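Local coordinates for protein dTDP-4-dehydrorhamnose reductase (Sulfolobus tokodaii, PDB 2GGS) that probably reduces dTDP-4-dehydrorhamnose with NADPH, which it holds bound in a Rossmann-type domain, at residues Ala218-Glu223 and Tyr264-Asp269; Leu194-Leu199 and Gly203-Ala208; Lys119-Pro124 and Ser252-Lys257. All blocks are in the same frame, centred on the assembly; numbering follows the deposited sequence.

Interaction 1 (Ala218-Glu223 and Tyr264-Asp269); sequences ALKIKE and YTLDLD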
loop_
_atom_site.group_PDB
_atom_site.type_symbol
_atom_site.label_atom_id
_atom_site.label_comp_id
_atom_site.label_asym_id
_atom_site.label_seq_id
_atom_site.Cartn_x
_atom_site.Cartn_y
_atom_site.Cartn_z
ATOM N N ALA A 218 -18.251 0.604 7.048
ATOM C CA ALA A 218 -19.276 0.610 6.020
ATOM C C ALA A 218 -20.492 1.421 6.488
ATOM O O ALA A 218 -21.008 2.239 5.741
ATOM C CB ALA A 218 -19.669 -0.817 5.675
ATOM N N LEU A 219 -20.894 1.208 7.743
ATOM C CA LEU A 219 -22.046 1.917 8.311
ATOM C C LEU A 219 -21.765 3.403 8.546
ATOM O O LEU A 219 -22.687 4.227 8.402
ATOM C CB LEU A 219 -22.520 1.257 9.607
ATOM C CG LEU A 219 -23.218 -0.093 9.472
ATOM C CD1 LEU A 219 -23.573 -0.690 10.831
ATOM C CD2 LEU A 219 -24.475 0.019 8.624
ATOM N N LYS A 220 -20.521 3.745 8.911
ATOM C CA LYS A 220 -20.110 5.154 8.997
ATOM C C LYS A 220 -20.273 5.803 7.653
ATOM O O LYS A 220 -20.805 6.926 7.598
ATOM C CB LYS A 220 -18.644 5.372 9.415
ATOM C CG LYS A 220 -18.348 5.165 10.857
ATOM C CD LYS A 220 -16.902 5.570 11.125
ATOM C CE LYS A 220 -16.797 7.083 11.271
ATOM N NZ LYS A 220 -17.629 7.500 12.445
ATOM N N ILE A 221 -19.837 5.143 6.566
ATOM C CA ILE A 221 -19.986 5.801 5.279
ATOM C C ILE A 221 -21.454 5.836 4.821
ATOM O O ILE A 221 -21.880 6.835 4.250
ATOM C CB ILE A 221 -18.974 5.420 4.126
ATOM C CG1 ILE A 221 -19.661 4.771 2.935
ATOM C CG2 ILE A 221 -17.619 4.804 4.575
ATOM C CD1 ILE A 221 -18.836 4.790 1.733
ATOM N N LYS A 222 -22.224 4.798 5.131
ATOM C CA LYS A 222 -23.690 4.835 4.938
ATOM C C LYS A 222 -24.330 6.031 5.666
ATOM O O LYS A 222 -25.050 6.803 5.043
ATOM C CB LYS A 222 -24.346 3.514 5.366
ATOM C CG LYS A 222 -25.814 3.360 4.946
ATOM C CD LYS A 222 -26.365 2.024 5.316
ATOM C CE LYS A 222 -27.896 2.028 5.553
ATOM N NZ LYS A 222 -28.641 2.963 4.699
ATOM N N GLU A 223 -24.055 6.166 6.969
ATOM C CA GLU A 223 -24.546 7.277 7.809
ATOM C C GLU A 223 -24.076 8.607 7.234
ATOM O O GLU A 223 -24.865 9.563 7.125
ATOM C CB GLU A 223 -24.048 7.123 9.266
ATOM C CG GLU A 223 -24.419 8.302 10.263
ATOM C CD GLU A 223 -23.622 8.319 11.607
ATOM O OE1 GLU A 223 -24.135 8.895 12.580
ATOM O OE2 GLU A 223 -22.474 7.781 11.722
ATOM N N TYR A 264 -3.436 9.340 10.678
ATOM C CA TYR A 264 -4.150 8.168 11.147
ATOM C C TYR A 264 -5.663 8.310 11.371
ATOM O O TYR A 264 -6.405 7.354 11.170
ATOM C CB TYR A 264 -3.505 7.625 12.423
ATOM C CG TYR A 264 -3.166 8.722 13.393
ATOM C CD1 TYR A 264 -4.108 9.166 14.318
ATOM C CD2 TYR A 264 -1.898 9.300 13.389
ATOM C CE1 TYR A 264 -3.779 10.187 15.227
ATOM C CE2 TYR A 264 -1.567 10.340 14.287
ATOM C CZ TYR A 264 -2.521 10.760 15.193
ATOM O OH TYR A 264 -2.182 11.790 16.057
ATOM N N THR A 265 -6.117 9.501 11.776
ATOM C CA THR A 265 -7.549 9.728 11.909
ATOM C C THR A 265 -8.247 9.422 10.591
ATOM O O THR A 265 -7.771 9.863 9.528
ATOM C CB THR A 265 -7.821 11.144 12.346
ATOM O OG1 THR A 265 -7.221 11.316 13.633
ATOM C CG2 THR A 265 -9.337 11.410 12.452
ATOM N N LEU A 266 -9.320 8.651 10.667
ATOM C CA LEU A 266 -10.052 8.251 9.465
ATOM C C LEU A 266 -10.294 9.455 8.542
ATOM O O LEU A 266 -10.810 10.495 8.972
ATOM C CB LEU A 266 -11.384 7.612 9.796
ATOM C CG LEU A 266 -12.160 7.074 8.573
ATOM C CD1 LEU A 266 -11.378 5.864 7.988
ATOM C CD2 LEU A 266 -13.589 6.688 8.927
ATOM N N ASP A 267 -9.896 9.308 7.286
ATOM C CA ASP A 267 -9.982 10.355 6.314
ATOM C C ASP A 267 -10.908 10.019 5.132
ATOM O O ASP A 267 -10.470 9.861 4.065
ATOM C CB ASP A 267 -8.574 10.730 5.844
ATOM C CG ASP A 267 -8.555 11.810 4.808
ATOM O OD1 ASP A 267 -9.328 12.721 4.891
ATOM O OD2 ASP A 267 -7.761 11.712 3.907
ATOM N N LEU A 268 -12.200 9.943 5.361
ATOM C CA LEU A 268 -13.095 9.709 4.259
ATOM C C LEU A 268 -13.119 10.721 3.119
ATOM O O LEU A 268 -13.483 10.388 2.030
ATOM C CB LEU A 268 -14.497 9.392 4.730
ATOM C CG LEU A 268 -14.627 8.173 5.621
ATOM C CD1 LEU A 268 -16.035 8.028 6.098
ATOM C CD2 LEU A 268 -14.185 6.955 4.876
ATOM N N ASP A 269 -12.736 11.945 3.380
ATOM C CA ASP A 269 -12.564 12.904 2.313
ATOM C C ASP A 269 -11.461 12.513 1.294
ATOM O O ASP A 269 -11.325 13.118 0.286
ATOM C CB ASP A 269 -12.254 14.284 2.867
ATOM C CG ASP A 269 -13.466 14.982 3.514
ATOM O OD1 ASP A 269 -14.585 14.563 3.373
ATOM O OD2 ASP A 269 -13.206 15.986 4.137
#

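Interaction 2 (Leu194-Leu199 and Gly203-Ala208); sequences LELLEL and GIIHVA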
loop_
_atom_site.group_PDB
_atom_site.type_symbol
_atom_site.label_atom_id
_atom_site.label_comp_id
_atom_site.label_asym_id
_atom_site.label_seq_id
_atom_site.Cartn_x
_atom_site.Cartn_y
_atom_site.Cartn_z
ATOM N N LEU A 194 6.279 11.545 2.529
ATOM C CA LEU A 194 7.044 12.767 2.294
ATOM C C LEU A 194 7.834 13.190 3.545
ATOM O O LEU A 194 9.019 13.526 3.449
ATOM C CB LEU A 194 6.142 13.911 1.884
ATOM C CG LEU A 194 6.668 14.855 0.788
ATOM C CD1 LEU A 194 5.758 16.037 0.542
ATOM C CD2 LEU A 194 8.080 15.318 1.039
ATOM N N GLU A 195 7.183 13.191 4.697
ATOM C CA GLU A 195 7.893 13.561 5.951
ATOM C C GLU A 195 9.037 12.605 6.252
ATOM O O GLU A 195 10.137 13.002 6.688
ATOM C CB GLU A 195 6.935 13.536 7.138
ATOM C CG GLU A 195 6.391 14.863 7.546
ATOM C CD GLU A 195 5.707 14.788 8.882
ATOM O OE1 GLU A 195 6.413 14.877 9.919
ATOM O OE2 GLU A 195 4.468 14.625 8.886
ATOM N N LEU A 196 8.774 11.324 6.055
ATOM C CA LEU A 196 9.755 10.286 6.324
ATOM C C LEU A 196 10.999 10.445 5.461
ATOM O O LEU A 196 12.117 10.238 5.929
ATOM C CB LEU A 196 9.139 8.897 6.122
ATOM C CG LEU A 196 8.286 8.424 7.294
ATOM C CD1 LEU A 196 7.524 7.121 6.970
ATOM C CD2 LEU A 196 9.143 8.272 8.542
ATOM N N LEU A 197 10.780 10.791 4.190
ATOM C CA LEU A 197 11.853 10.988 3.212
ATOM C C LEU A 197 12.896 11.964 3.676
ATOM O O LEU A 197 14.094 11.646 3.649
ATOM C CB LEU A 197 11.283 11.512 1.892
ATOM C CG LEU A 197 10.522 10.485 1.066
ATOM C CD1 LEU A 197 10.487 10.923 -0.385
ATOM C CD2 LEU A 197 11.171 9.123 1.192
ATOM N N GLU A 198 12.426 13.161 4.042
ATOM C CA GLU A 198 13.284 14.229 4.525
ATOM C C GLU A 198 14.167 13.682 5.625
ATOM O O GLU A 198 15.338 14.020 5.680
ATOM C CB GLU A 198 12.488 15.481 5.025
ATOM C CG GLU A 198 10.940 15.383 5.059
ATOM C CD GLU A 198 10.257 16.044 6.309
ATOM O OE1 GLU A 198 9.478 17.032 6.125
ATOM O OE2 GLU A 198 10.460 15.557 7.463
ATOM N N LEU A 199 13.599 12.816 6.476
ATOM C CA LEU A 199 14.280 12.256 7.651
ATOM C C LEU A 199 15.287 11.145 7.364
ATOM O O LEU A 199 16.098 10.823 8.233
ATOM C CB LEU A 199 13.257 11.765 8.683
ATOM C CG LEU A 199 12.331 12.824 9.287
ATOM C CD1 LEU A 199 11.259 12.184 10.122
ATOM C CD2 LEU A 199 13.101 13.875 10.099
ATOM N N GLY A 203 15.157 0.942 8.326
ATOM C CA GLY A 203 14.554 -0.132 9.122
ATOM C C GLY A 203 13.142 -0.469 8.664
ATOM O O GLY A 203 12.876 -0.509 7.460
ATOM N N ILE A 204 12.248 -0.728 9.613
ATOM C CA ILE A 204 10.836 -0.969 9.292
ATOM C C ILE A 204 9.999 0.055 10.064
ATOM O O ILE A 204 10.365 0.431 11.175
ATOM C CB ILE A 204 10.401 -2.392 9.682
ATOM C CG1 ILE A 204 11.339 -3.417 9.042
ATOM C CG2 ILE A 204 8.939 -2.649 9.263
ATOM C CD1 ILE A 204 11.095 -4.826 9.473
ATOM N N ILE A 205 8.925 0.554 9.462
ATOM C CA ILE A 205 8.037 1.512 10.157
ATOM C C ILE A 205 6.608 1.244 9.720
ATOM O O ILE A 205 6.376 0.985 8.542
ATOM C CB ILE A 205 8.453 3.004 9.971
ATOM C CG1 ILE A 205 7.657 3.973 10.877
ATOM C CG2 ILE A 205 8.283 3.457 8.504
ATOM C CD1 ILE A 205 8.208 5.416 10.823
ATOM N N HIS A 206 5.687 1.244 10.677
ATOM C CA HIS A 206 4.252 1.101 10.374
ATOM C C HIS A 206 3.611 2.452 10.239
ATOM O O HIS A 206 3.703 3.287 11.159
ATOM C CB HIS A 206 3.519 0.309 11.459
ATOM C CG HIS A 206 3.863 -1.143 11.465
ATOM N ND1 HIS A 206 3.355 -2.027 12.386
ATOM C CD2 HIS A 206 4.683 -1.866 10.655
ATOM C CE1 HIS A 206 3.837 -3.239 12.137
ATOM N NE2 HIS A 206 4.610 -3.171 11.066
ATOM N N VAL A 207 2.938 2.692 9.120
ATOM C CA VAL A 207 2.199 3.944 8.930
ATOM C C VAL A 207 0.793 3.570 8.406
ATOM O O VAL A 207 0.621 3.305 7.221
ATOM C CB VAL A 207 2.905 4.937 7.951
ATOM C CG1 VAL A 207 2.139 6.233 7.865
ATOM C CG2 VAL A 207 4.362 5.218 8.352
ATOM N N ALA A 208 -0.209 3.536 9.294
ATOM C CA ALA A 208 -1.582 3.210 8.903
ATOM C C ALA A 208 -2.603 3.904 9.811
ATOM O O ALA A 208 -2.217 4.722 10.659
ATOM C CB ALA A 208 -1.801 1.701 8.906
#

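Interaction 3 (Lys119-Pro124 and Ser252-Lys257); sequences KEEDIP and SSRARK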
loop_
_atom_site.group_PDB
_atom_site.type_symbol
_atom_site.label_atom_id
_atom_site.label_comp_id
_atom_site.label_asym_id
_atom_site.label_seq_id
_atom_site.Cartn_x
_atom_site.Cartn_y
_atom_site.Cartn_z
ATOM N N LYS A 119 3.064 -4.514 15.788
ATOM C CA LYS A 119 4.186 -3.583 15.820
ATOM C C LYS A 119 5.284 -4.056 14.866
ATOM O O LYS A 119 5.217 -5.183 14.377
ATOM C CB LYS A 119 4.716 -3.367 17.247
ATOM C CG LYS A 119 5.027 -4.599 18.005
ATOM C CD LYS A 119 5.422 -4.243 19.488
ATOM C CE LYS A 119 4.297 -3.563 20.272
ATOM N NZ LYS A 119 3.208 -4.527 20.737
ATOM N N GLU A 120 6.266 -3.191 14.607
ATOM C CA GLU A 120 7.290 -3.468 13.583
ATOM C C GLU A 120 8.002 -4.804 13.739
ATOM O O GLU A 120 8.263 -5.499 12.754
ATOM C CB GLU A 120 8.314 -2.346 13.470
ATOM C CG GLU A 120 7.762 -1.044 12.852
ATOM C CD GLU A 120 6.969 -0.123 13.838
ATOM O OE1 GLU A 120 6.710 -0.525 15.005
ATOM O OE2 GLU A 120 6.567 0.969 13.418
ATOM N N GLU A 121 8.287 -5.153 14.994
ATOM C CA GLU A 121 9.077 -6.336 15.305
ATOM C C GLU A 121 8.257 -7.626 15.425
ATOM O O GLU A 121 8.837 -8.705 15.572
ATOM C CB GLU A 121 9.910 -6.067 16.570
ATOM C CG GLU A 121 9.089 -5.944 17.844
ATOM C CD GLU A 121 8.693 -4.510 18.205
ATOM O OE1 GLU A 121 8.539 -3.619 17.332
ATOM O OE2 GLU A 121 8.532 -4.267 19.418
ATOM N N ASP A 122 6.925 -7.536 15.388
ATOM C CA ASP A 122 6.079 -8.748 15.383
ATOM C C ASP A 122 6.385 -9.596 14.146
ATOM O O ASP A 122 6.806 -9.066 13.104
ATOM C CB ASP A 122 4.583 -8.424 15.422
ATOM C CG ASP A 122 4.104 -7.917 16.785
ATOM O OD1 ASP A 122 4.642 -8.327 17.832
ATOM O OD2 ASP A 122 3.144 -7.140 16.816
ATOM N N ILE A 123 6.220 -10.908 14.269
ATOM C CA ILE A 123 6.683 -11.818 13.230
ATOM C C ILE A 123 5.611 -12.072 12.189
ATOM O O ILE A 123 4.543 -12.618 12.502
ATOM C CB ILE A 123 7.117 -13.192 13.854
ATOM C CG1 ILE A 123 8.255 -12.999 14.854
ATOM C CG2 ILE A 123 7.491 -14.200 12.757
ATOM C CD1 ILE A 123 9.516 -12.446 14.264
ATOM N N PRO A 124 5.910 -11.741 10.916
ATOM C CA PRO A 124 4.980 -12.028 9.810
ATOM C C PRO A 124 4.711 -13.507 9.658
ATOM O O PRO A 124 5.611 -14.355 9.873
ATOM C CB PRO A 124 5.740 -11.509 8.572
ATOM C CG PRO A 124 6.665 -10.433 9.128
ATOM C CD PRO A 124 7.117 -11.036 10.431
ATOM N N SER A 252 0.885 1.854 14.888
ATOM C CA SER A 252 1.728 2.886 14.253
ATOM C C SER A 252 2.283 3.856 15.303
ATOM O O SER A 252 2.603 4.994 14.974
ATOM C CB SER A 252 0.977 3.671 13.151
ATOM O OG SER A 252 0.578 2.835 12.048
ATOM N N SER A 253 2.410 3.395 16.555
ATOM C CA SER A 253 2.861 4.317 17.635
ATOM C C SER A 253 4.197 4.967 17.336
ATOM O O SER A 253 4.370 6.163 17.605
ATOM C CB SER A 253 2.885 3.623 19.004
ATOM O OG SER A 253 1.591 3.140 19.350
ATOM N N ARG A 254 5.146 4.209 16.762
ATOM C CA ARG A 254 6.469 4.770 16.477
ATOM C C ARG A 254 6.379 5.945 15.521
ATOM O O ARG A 254 7.035 6.972 15.706
ATOM C CB ARG A 254 7.448 3.711 15.962
ATOM C CG ARG A 254 7.764 2.614 16.990
ATOM C CD ARG A 254 9.099 1.978 16.668
ATOM N NE ARG A 254 9.396 0.877 17.583
ATOM C CZ ARG A 254 10.503 0.774 18.310
ATOM N NH1 ARG A 254 11.445 1.719 18.238
ATOM N NH2 ARG A 254 10.672 -0.286 19.112
ATOM N N ALA A 255 5.582 5.775 14.456
ATOM C CA ALA A 255 5.444 6.798 13.448
ATOM C C ALA A 255 4.692 8.010 13.970
ATOM O O ALA A 255 4.955 9.133 13.536
ATOM C CB ALA A 255 4.729 6.224 12.176
ATOM N N ARG A 256 3.742 7.770 14.873
ATOM C CA ARG A 256 2.976 8.847 15.493
ATOM C C ARG A 256 3.911 9.722 16.294
ATOM O O ARG A 256 3.716 10.916 16.293
ATOM C CB ARG A 256 1.842 8.334 16.370
ATOM C CG ARG A 256 0.663 7.778 15.600
ATOM C CD ARG A 256 -0.581 7.719 16.496
ATOM N NE ARG A 256 -1.632 6.829 15.964
ATOM C CZ ARG A 256 -2.827 6.664 16.528
ATOM N NH1 ARG A 256 -3.126 7.320 17.653
ATOM N NH2 ARG A 256 -3.721 5.849 15.974
ATOM N N LYS A 257 4.941 9.144 16.911
ATOM C CA LYS A 257 5.964 9.983 17.582
ATOM C C LYS A 257 6.843 10.769 16.603
ATOM O O LYS A 257 7.069 11.952 16.758
ATOM C CB LYS A 257 6.830 9.158 18.527
ATOM C CG LYS A 257 6.023 8.450 19.601
ATOM C CD LYS A 257 6.945 7.652 20.512
ATOM C CE LYS A 257 6.143 6.931 21.600
ATOM N NZ LYS A 257 5.369 7.907 22.405
HETATM O O HOH W 1 4.852 3.094 13.586
HETATM O O HOH W 2 4.774 1.134 16.189
HETATM O O HOH W 3 8.063 -1.151 17.323
#

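Interaction 1 (Ala218-Glu223 and Tyr264-Asp269)
Ile221 and Leu268 make the close-packed half of this contact. The CG2 methyl of Ile221 lies 3.9 Å from CD1 of Leu268, and CD2 of the same leucine is almost as near, 4.1 Å from Ile221 CG2, so one methyl faces the forked end of the leucine. The chi1 of Ile221 (117°) falls midway between staggered positions, so some strain in this side chain is possible. Both residues are buried, and Val164 and Tyr165 of helix 160-169 also pack on Ile221. Helix 214-224 belongs to the C-terminal half of a Rossmann-type reductase chain, where it also rests on strand 231-234 through Ala218 and Leu219; the loop after helix 253-258 brings Leu266 and Leu268 against it. The other half of the contact is more open, at the partly exposed side. Here Lys220 and Leu266 run past each other in opposite senses. The aliphatic part of the lysine does the touching, with Lys220 CE 4.0 Å from Leu266 CD2 and Lys220 CD about as close to the same methyl. Bends at chi3 (81°) and chi4 (62°) fold the lysine chain instead of letting it run straight. No hydrogen bond joins the two segments, and Leu266 has further apolar company in Leu217.

Interaction 2 (Leu194-Leu199 and Gly203-Ala208)
Leu196 points its forked end straight at Ile205 of strand 203-206 and nearby Val207, and a different methyl serves each main contact. CD2 meets the tip of the isoleucine, 3.8 Å from Ile205 CD1. CD1 lies 3.9 Å from Val207 CG2 and 4.0 Å from the branch methyl Ile205 CG2, so it sits near both residues at once. Leu196 has its CG anti to the carbonyl carbon (chi1 -80°), which sends the end of the side chain toward the strand; CD1 continues the extended chain while CD2 branches off to Ile205 CD1, tip to tip with what comes to meet it.

On the strand side the long branch of Ile205 is stretched out: CG1 stands opposite the backbone N (chi1 -171°) and chi2 is extended too, so the branch delivers CD1 to Leu196 CD2. The cost is that CG2 occupies the crowded position between the backbone N and the carbonyl carbon, yet that same placement brings it within touch of Leu196 CD1. Val207 turns its CG2 to the leucine, while CG1 takes the place anti to N.

All three residues are buried, and no hydrogen bond crosses between the segments. Ile205 and Val207 point the same way, toward the helix, while His206 between them turns to the other side, where its NE2 bonds to Arg150. Leu196 also reaches Ile149 of the adjacent strand 147-151, and Ala255 of helix 253-258 packs on both Ile205 and Val207. A short connection leads from helix 186-199 to strand 203-206, at one edge of the parallel sheet; the pair forms the last helix and second strand of an elaborated crossover from strand 147-151 to its parallel neighbour 203-206, in a Rossmann-type sheet.

Interaction 3 (Lys119-Pro124 and Ser252-Lys257)
Arg254 crosses Glu120 obliquely, and its whole aliphatic stem runs past the carboxylate. Starting at the root, CB of Arg254 lies 3.8 Å from Glu120 OE2. CG comes next, close to both carboxylate oxygens, and Arg254 CD lies 3.8 Å from Glu120 OE1. The chain is extended from CG to NE, so the head continues outward: Arg254 NE is 4.0 Å from Glu120 OE1, a long salt bridge, with the carboxylate and guanidinium planes 86° apart. At the tip, Arg254 NH2 is 4.3 Å from Glu121 OE1, near an opposite charge but beyond a salt bridge.

Two waters link the Glu120 carboxylate to the first turn of helix 253-258. Water 1 is 2.7 Å from Glu120 OE2 and accepts the Ala255 N-H at 2.9 Å. Water 2 is 2.8 Å from Glu120 OE1 and accepts the Arg254 N-H at 3.1 Å. A third water bonds to Glu120 OE1, but its contacts to Arg254 NE and Glu121 OE1 are too short, so its bridging role is doubtful. OE2 of Glu120 is also bonded to His206 N, its strongest polar partner. Were a leucine to stand in for Glu120, the His206 amide would probably lose its carboxylate acceptor, waters 1 and 2 one of theirs, and Arg254 its long-range carboxylate partner. The carboxylate is thus buried but well supplied: it faces the N-terminal amides of a helix through water, a strand amide directly and an arginine at longer range, a setting likely to favour its negative form.

In the fold
Interactions 2 and 3 lie together, their centres 11 Å apart, and meet along segment 203-208: His206 N probably donates to Glu120 OE2 at 2.9 Å and Ala208 N to Ser252 OG, also at 2.9 Å, so segment 203-208 is tied to both segments of interaction 3. Interaction 1 is farther off, with its centre about 24 Å from each of the others, but Tyr264, at the start of segment 264-269, touches both of them. Tyr264 pairs with Arg256 in a cation-pi contact, Tyr264 CG lies 3.5 Å from Arg256 NE, and Tyr264 CB touches Ala208 O. The bound NADPH lies about 10 Å from the Val207 side chain and about 12 Å from that of Leu266, while interaction 3 sits away from the cofactor-binding residues.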